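Local atomic coordinates of amino acid adenylation domain-containing protein (Bacillus stratosphericus LAMA 585, PDB entry 6ULY), a protein that probably activates an alpha-keto acid as its acyl adenylate, acting as the first adenylation domain of a nonribosomal depsipeptide synthetase. Residues N207-E212 and C297-A302. Residues are numbered along the deposited sequence; the frame is centred on the assembly and turned at random.
Sequences NQFTQE and CMINGA. With QA7 (5'-O-{(S)-hydroxy[(4-methyl-2-oxopentanoyl)oxy]phosphoryl}adenosine), chain C.
Phe209 meets strand 297-301 with the rim of its ring, and the CE1-CZ side of that rim faces two neighbouring side chains of the strand, Cys297 and Ile299. SG of Cys297 stands 4.0 Å from CE1 of Phe209. The sulfur is nearly level with the ring, 89° off its normal, an edge-on sulfur-aromatic contact. At the neighbouring corner, CZ of Phe209 approaches the methyl CD1 of Ile299 at 4.2 Å, again near the ring plane. With CG of Phe209 anti to its own carbonyl carbon (chi1 -69°), the ring reaches toward the strand although its CB does not point there directly. The sulfur of Cys297 is set anti to the backbone N (chi1 171°), which carries it to the ring edge. One face of the phenyl group is taken up from within its own segment: CB of Asn207 sits 3.3 Å above the ring plane, over the centre. The contact lies in the large N-terminal part of an ANL-type adenylation domain, where the loop between helix 193-207 and strand 214-217 packs on an inner parallel strand of a mixed sheet. Val233 and Lys267, the latter in a cation-pi contact, also adjoin Phe209, while Met229 and Phe230 of helix 224-237 touch Ile299. Asn207 turns its amide to other partners, bonding through OD1 to Arg328 and through ND2 to the carbonyl of Thr203. Farther along the same segment the chain reaches the adenylate pocket, where N of Ala302 comes within 3.1 Å of the adenine atom N17 of QA7.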
ATOM      1  N   ASN A 207     -27.490   2.175  21.979  1.00 43.75           N
ATOM      2  CA  ASN A 207     -27.887   0.824  22.351  1.00 47.04           C
ATOM      3  C   ASN A 207     -28.611   0.755  23.688  1.00 51.12           C
ATOM      4  O   ASN A 207     -29.148  -0.305  24.026  1.00 48.62           O
ATOM      5  CB  ASN A 207     -26.660  -0.088  22.410  1.00 39.44           C
ATOM      6  CG  ASN A 207     -26.064  -0.342  21.051  1.00 44.94           C
ATOM      7  OD1 ASN A 207     -26.562  -1.171  20.290  1.00 46.19           O
ATOM      8  ND2 ASN A 207     -24.986   0.370  20.734  1.00 42.95           N
ATOM      9  N   GLN A 208     -28.636   1.846  24.453  1.00 54.01           N
ATOM     10  CA  GLN A 208     -29.246   1.854  25.782  1.00 53.37           C
ATOM     11  C   GLN A 208     -28.558   0.846  26.697  1.00 52.68           C
ATOM     12  O   GLN A 208     -29.197   0.183  27.517  1.00 56.16           O
ATOM     13  CB  GLN A 208     -30.750   1.587  25.700  1.00 50.71           C
ATOM     14  CG  GLN A 208     -31.513   2.643  24.906  1.00 58.47           C
ATOM     15  CD  GLN A 208     -32.998   2.347  24.800  1.00 62.68           C
ATOM     16  OE1 GLN A 208     -33.697   2.249  25.809  1.00 70.28           O
ATOM     17  NE2 GLN A 208     -33.486   2.203  23.572  1.00 68.95           N
ATOM     18  N   PHE A 209     -27.243   0.720  26.548  1.00 46.84           N
ATOM     19  CA  PHE A 209     -26.471  -0.114  27.454  1.00 47.41           C
ATOM     20  C   PHE A 209     -26.603   0.408  28.880  1.00 53.76           C
ATOM     21  O   PHE A 209     -26.759   1.608  29.115  1.00 53.72           O
ATOM     22  CB  PHE A 209     -25.001  -0.144  27.037  1.00 41.51           C
ATOM     23  CG  PHE A 209     -24.744  -0.884  25.748  1.00 48.29           C
ATOM     24  CD1 PHE A 209     -25.544  -1.947  25.362  1.00 46.31           C
ATOM     25  CD2 PHE A 209     -23.693  -0.513  24.924  1.00 46.50           C
ATOM     26  CE1 PHE A 209     -25.301  -2.623  24.182  1.00 43.09           C
ATOM     27  CE2 PHE A 209     -23.448  -1.181  23.745  1.00 36.01           C
ATOM     28  CZ  PHE A 209     -24.252  -2.238  23.374  1.00 44.72           C
ATOM     29  N   THR A 210     -26.539  -0.515  29.840  1.00 50.36           N
ATOM     30  CA  THR A 210     -26.747  -0.191  31.241  1.00 49.85           C
ATOM     31  C   THR A 210     -25.819  -1.030  32.107  1.00 47.49           C
ATOM     32  O   THR A 210     -25.191  -1.987  31.645  1.00 47.12           O
ATOM     33  CB  THR A 210     -28.200  -0.434  31.661  1.00 46.00           C
ATOM     34  OG1 THR A 210     -28.549  -1.794  31.381  1.00 50.92           O
ATOM     35  CG2 THR A 210     -29.143   0.494  30.910  1.00 50.46           C
ATOM     36  N   GLN A 211     -25.750  -0.661  33.389  1.00 45.76           N
ATOM     37  CA  GLN A 211     -24.925  -1.387  34.345  1.00 48.29           C
ATOM     38  C   GLN A 211     -25.426  -2.805  34.583  1.00 47.51           C
ATOM     39  O   GLN A 211     -24.686  -3.621  35.145  1.00 44.01           O
ATOM     40  CB  GLN A 211     -24.875  -0.633  35.676  1.00 52.47           C
ATOM     41  CG  GLN A 211     -23.965  -1.271  36.717  1.00 53.25           C
ATOM     42  CD  GLN A 211     -23.864  -0.458  37.995  1.00 53.37           C
ATOM     43  OE1 GLN A 211     -23.987  -0.996  39.095  1.00 56.69           O
ATOM     44  NE2 GLN A 211     -23.624   0.840  37.856  1.00 50.96           N
ATOM     45  N   GLU A 212     -26.654  -3.116  34.176  1.00 48.33           N
ATOM     46  CA  GLU A 212     -27.216  -4.446  34.364  1.00 49.30           C
ATOM     47  C   GLU A 212     -26.902  -5.394  33.216  1.00 54.21           C
ATOM     48  O   GLU A 212     -27.224  -6.582  33.311  1.00 51.49           O
ATOM     49  CB  GLU A 212     -28.735  -4.355  34.547  1.00 57.18           C
ATOM     50  CG  GLU A 212     -29.164  -4.339  36.012  1.00 70.23           C
ATOM     51  CD  GLU A 212     -28.453  -3.265  36.815  1.00 70.07           C
ATOM     52  OE1 GLU A 212     -28.537  -2.081  36.429  1.00 67.71           O
ATOM     53  OE2 GLU A 212     -27.798  -3.609  37.825  1.00 71.31           O
ATOM     54  N   CYS A 297     -28.607  -8.491  22.661  1.00 47.65           N
ATOM     55  CA  CYS A 297     -27.802  -7.683  21.747  1.00 50.93           C
ATOM     56  C   CYS A 297     -26.651  -8.529  21.209  1.00 43.42           C
ATOM     57  O   CYS A 297     -25.668  -8.767  21.912  1.00 44.08           O
ATOM     58  CB  CYS A 297     -27.287  -6.437  22.459  1.00 46.44           C
ATOM     59  SG  CYS A 297     -26.073  -5.482  21.523  1.00 45.50           S
ATOM     60  N   MET A 298     -26.768  -8.967  19.960  1.00 43.75           N
ATOM     61  CA  MET A 298     -25.690  -9.670  19.267  1.00 46.89           C
ATOM     62  C   MET A 298     -25.219  -8.761  18.135  1.00 42.24           C
ATOM     63  O   MET A 298     -25.762  -8.786  17.030  1.00 38.09           O
ATOM     64  CB  MET A 298     -26.147 -11.019  18.736  1.00 44.05           C
ATOM     65  CG  MET A 298     -26.708 -11.951  19.788  1.00 46.93           C
ATOM     66  SD  MET A 298     -26.738 -13.656  19.203  1.00 48.74           S
ATOM     67  CE  MET A 298     -25.017 -14.100  19.441  1.00 38.03           C
ATOM     68  N   ILE A 299     -24.198  -7.956  18.417  1.00 43.63           N
ATOM     69  CA  ILE A 299     -23.683  -7.037  17.412  1.00 41.25           C
ATOM     70  C   ILE A 299     -22.914  -7.822  16.361  1.00 42.59           C
ATOM     71  O   ILE A 299     -22.078  -8.677  16.684  1.00 40.76           O
ATOM     72  CB  ILE A 299     -22.808  -5.958  18.065  1.00 41.33           C
ATOM     73  CG1 ILE A 299     -23.685  -4.987  18.858  1.00 38.55           C
ATOM     74  CG2 ILE A 299     -21.999  -5.222  17.004  1.00 41.27           C
ATOM     75  CD1 ILE A 299     -22.931  -4.167  19.884  1.00 35.25           C
ATOM     76  N   ASN A 300     -23.204  -7.541  15.096  1.00 39.78           N
ATOM     77  CA  ASN A 300     -22.557  -8.183  13.957  1.00 43.00           C
ATOM     78  C   ASN A 300     -21.857  -7.092  13.153  1.00 40.66           C
ATOM     79  O   ASN A 300     -22.518  -6.289  12.485  1.00 38.08           O
ATOM     80  CB  ASN A 300     -23.583  -8.936  13.109  1.00 42.63           C
ATOM     81  CG  ASN A 300     -22.953  -9.688  11.956  1.00 43.77           C
ATOM     82  OD1 ASN A 300     -21.804  -9.445  11.595  1.00 48.33           O
ATOM     83  ND2 ASN A 300     -23.712 -10.602  11.364  1.00 46.34           N
ATOM     84  N   GLY A 301     -20.528  -7.054  13.223  1.00 39.93           N
ATOM     85  CA  GLY A 301     -19.783  -6.023  12.522  1.00 41.14           C
ATOM     86  C   GLY A 301     -18.315  -6.361  12.404  1.00 44.42           C
ATOM     87  O   GLY A 301     -17.812  -7.285  13.049  1.00 39.34           O
ATOM     88  N   ALA A 302     -17.639  -5.573  11.552  1.00 40.62           N
ATOM     89  CA  ALA A 302     -16.216  -5.673  11.222  1.00 42.91           C
ATOM     90  C   ALA A 302     -16.034  -6.126   9.776  1.00 48.24           C
ATOM     91  O   ALA A 302     -14.957  -5.946   9.195  1.00 45.47           O
ATOM     92  CB  ALA A 302     -15.459  -6.621  12.154  1.00 36.58           C
TER
HETATM   93  C01 QA7 C 701     -18.314  -2.616  14.453  1.00 44.33           C
HETATM   94  C02 QA7 C 701     -16.887  -2.928  14.705  1.00 40.95           C
HETATM   95  C03 QA7 C 701     -16.438  -2.298  15.996  1.00 43.30           C
HETATM   96  C04 QA7 C 701     -16.174  -2.540  13.450  1.00 43.01           C
HETATM   97  C05 QA7 C 701     -14.843  -1.871  13.575  1.00 44.10           C
HETATM   98  C06 QA7 C 701     -13.681  -2.409  12.808  1.00 42.01           C
HETATM   99  C10 QA7 C 701     -12.558  -1.322   9.707  1.00 43.28           C
HETATM  100  C11 QA7 C 701     -12.962  -1.703   8.449  1.00 47.53           C
HETATM  101  C12 QA7 C 701     -13.957  -0.617   7.860  1.00 49.13           C
HETATM  102  C13 QA7 C 701     -14.670  -1.251   7.094  1.00 49.35           C
HETATM  103  C14 QA7 C 701     -14.738  -2.798   7.654  1.00 50.13           C
HETATM  104  C16 QA7 C 701     -16.287  -2.828   9.462  1.00 47.33           C
HETATM  105  C18 QA7 C 701     -18.086  -3.443   8.497  1.00 44.48           C
HETATM  106  C19 QA7 C 701     -19.361  -3.832   8.099  1.00 39.75           C
HETATM  107  C21 QA7 C 701     -18.650  -4.039   5.993  1.00 45.70           C
HETATM  108  C23 QA7 C 701     -17.134  -3.381   7.571  1.00 44.86           C
HETATM  109  N15 QA7 C 701     -16.016  -3.007   8.205  1.00 45.42           N
HETATM  110  N17 QA7 C 701     -17.545  -3.089   9.661  1.00 46.52           N
HETATM  111  N20 QA7 C 701     -19.593  -4.108   6.862  1.00 47.49           N
HETATM  112  N22 QA7 C 701     -17.454  -3.693   6.305  1.00 47.65           N
HETATM  113  N24 QA7 C 701     -20.384  -3.896   9.051  1.00 43.04           N
HETATM  114  O07 QA7 C 701     -12.484  -1.785  12.775  1.00 48.97           O
HETATM  115  O09 QA7 C 701     -11.659  -2.208  10.260  1.00 48.93           O
HETATM  116  O25 QA7 C 701     -13.830  -2.920   8.513  1.00 45.76           O
HETATM  117  O26 QA7 C 701     -14.161  -1.419   5.756  1.00 51.27           O
HETATM  118  O27 QA7 C 701     -13.336   0.592   7.219  1.00 49.27           O
HETATM  119  O28 QA7 C 701     -10.526  -3.092  12.332  1.00 59.20           O
HETATM  120  O29 QA7 C 701     -10.439  -0.914  11.844  1.00 42.14           O
HETATM  121  O30 QA7 C 701     -13.822  -3.372  12.239  1.00 45.83           O
HETATM  122  O31 QA7 C 701     -14.740  -0.939  14.215  1.00 46.39           O
HETATM  123  P08 QA7 C 701     -11.278  -2.031  11.774  1.00 53.97           P